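Local structure of protein FucU (Bifidobacterium longum subsp. infantis, 3MVK) at residues 110-113 and 114-118. The protein probably catalyses the interconversion of alpha- and beta-L-fucose, and of the pyranose and furanose forms of beta-D-ribose. Numbering follows the deposited sequence.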
# COMPACT_ATOMS: atom_id res chain seq x y z
N LEU G 110 -25.84 -10.75 25.33
CA LEU G 110 -24.55 -11.26 25.77
C LEU G 110 -24.00 -10.36 26.85
O LEU G 110 -24.05 -9.14 26.74
CB LEU G 110 -23.52 -11.30 24.62
CG LEU G 110 -23.66 -12.39 23.55
CD1 LEU G 110 -22.70 -12.10 22.38
CD2 LEU G 110 -23.40 -13.79 24.10
N GLU G 111 -23.41 -11.00 27.85
CA GLU G 111 -22.63 -10.31 28.85
C GLU G 111 -21.59 -9.40 28.18
O GLU G 111 -21.10 -9.71 27.09
CB GLU G 111 -21.95 -11.34 29.76
CG GLU G 111 -21.11 -10.71 30.85
CD GLU G 111 -19.67 -10.40 30.40
OE1 GLU G 111 -19.12 -11.16 29.57
OE2 GLU G 111 -19.08 -9.43 30.90
N ARG G 112 -21.28 -8.27 28.82
CA ARG G 112 -20.49 -7.20 28.21
C ARG G 112 -19.24 -7.69 27.47
O ARG G 112 -19.04 -7.40 26.29
CB ARG G 112 -20.11 -6.16 29.28
CG ARG G 112 -19.24 -5.05 28.75
CD ARG G 112 -18.94 -3.92 29.75
NE ARG G 112 -18.07 -2.92 29.12
CZ ARG G 112 -17.18 -2.16 29.76
NH1 ARG G 112 -17.03 -2.24 31.08
NH2 ARG G 112 -16.44 -1.29 29.06
N PHE G 113 -18.37 -8.40 28.18
CA PHE G 113 -17.11 -8.81 27.58
C PHE G 113 -17.28 -9.89 26.52
O PHE G 113 -16.59 -9.87 25.50
CB PHE G 113 -16.08 -9.12 28.67
CG PHE G 113 -15.63 -7.89 29.39
CD1 PHE G 113 -14.61 -7.10 28.88
CD2 PHE G 113 -16.29 -7.46 30.54
CE1 PHE G 113 -14.22 -5.93 29.51
CE2 PHE G 113 -15.91 -6.28 31.16
CZ PHE G 113 -14.87 -5.52 30.66
N ALA G 114 -18.26 -10.76 26.70
CA ALA G 114 -18.66 -11.72 25.67
C ALA G 114 -19.19 -10.99 24.43
O ALA G 114 -18.97 -11.41 23.28
CB ALA G 114 -19.71 -12.68 26.21
N PHE G 115 -19.93 -9.91 24.66
CA PHE G 115 -20.42 -9.08 23.55
C PHE G 115 -19.24 -8.53 22.75
O PHE G 115 -19.24 -8.61 21.52
CB PHE G 115 -21.31 -7.95 24.06
CG PHE G 115 -22.01 -7.20 22.97
CD1 PHE G 115 -23.34 -7.47 22.66
CD2 PHE G 115 -21.33 -6.21 22.26
CE1 PHE G 115 -24.00 -6.76 21.62
CE2 PHE G 115 -21.97 -5.50 21.25
CZ PHE G 115 -23.31 -5.78 20.92
N TYR G 116 -18.23 -8.00 23.44
CA TYR G 116 -17.06 -7.47 22.72
C TYR G 116 -16.40 -8.56 21.88
O TYR G 116 -16.02 -8.31 20.73
CB TYR G 116 -16.04 -6.88 23.66
CG TYR G 116 -16.43 -5.59 24.34
CD1 TYR G 116 -16.99 -4.53 23.62
CD2 TYR G 116 -16.18 -5.41 25.70
CE1 TYR G 116 -17.31 -3.33 24.26
CE2 TYR G 116 -16.49 -4.22 26.33
CZ TYR G 116 -17.06 -3.20 25.62
OH TYR G 116 -17.37 -2.01 26.26
N GLU G 117 -16.30 -9.77 22.44
CA GLU G 117 -15.65 -10.89 21.75
C GLU G 117 -16.40 -11.27 20.49
O GLU G 117 -15.79 -11.49 19.44
CB GLU G 117 -15.47 -12.11 22.68
CG GLU G 117 -14.40 -11.89 23.75
CD GLU G 117 -13.11 -11.36 23.13
OE1 GLU G 117 -12.49 -12.07 22.31
OE2 GLU G 117 -12.72 -10.22 23.44
N GLN G 118 -17.73 -11.29 20.58
CA GLN G 118 -18.54 -11.59 19.40
C GLN G 118 -18.45 -10.48 18.35
O GLN G 118 -18.41 -10.76 17.15
CB GLN G 118 -20.01 -11.83 19.78
CG GLN G 118 -20.91 -12.32 18.62
CD GLN G 118 -20.36 -13.57 17.91
OE1 GLN G 118 -19.77 -14.45 18.55
NE2 GLN G 118 -20.58 -13.67 16.60
O HOH W 1 -13.87 -9.13 25.56
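Phe115 N donates to Glu111 O at 2.7 Å and closes the first turn of helix 112-119; the i to i+4 ladder continues with Tyr116 N to Arg112 O and Glu117 N to Phe113 O. Glu111 is the N-cap. Its chain bends at chi2 (-87°) and folds back over the helix start. Glu111 OE1 accepts from Ala114 N at 3.0 Å and Glu111 OE2 from Phe113 N at 3.0 Å, both from above the carboxylate plane. Arg112 reaches outward from the first turn, extended from CG to NE, and the Tyr116 side chain leans back across it. Arg112 NE (3.1 Å) and Arg112 NH2 (3.0 Å) both donate to Tyr116 OH, which lies in the guanidinium plane. That plane and the tyrosine ring are 65° apart. The edge of Tyr116 is turned toward the face of Phe113 in an offset edge-to-face pair, planes at 72°; the rims meet at Phe113 CD1 and Tyr116 CD2, 3.9 Å apart. A water donates to both Phe113 O and Glu117 OE2. Glu117 OE2 also forms a salt bridge with Lys120 NZ. Leu110 CD1 meets Gln118 CB at 3.8 Å. His22 of a second subunit packs on Arg112 and Tyr116. The arrangement is a side-chain N-cap where strand 107-110 passes into helix 112-119 of the RbsD/FucU fold, beside a subunit interface.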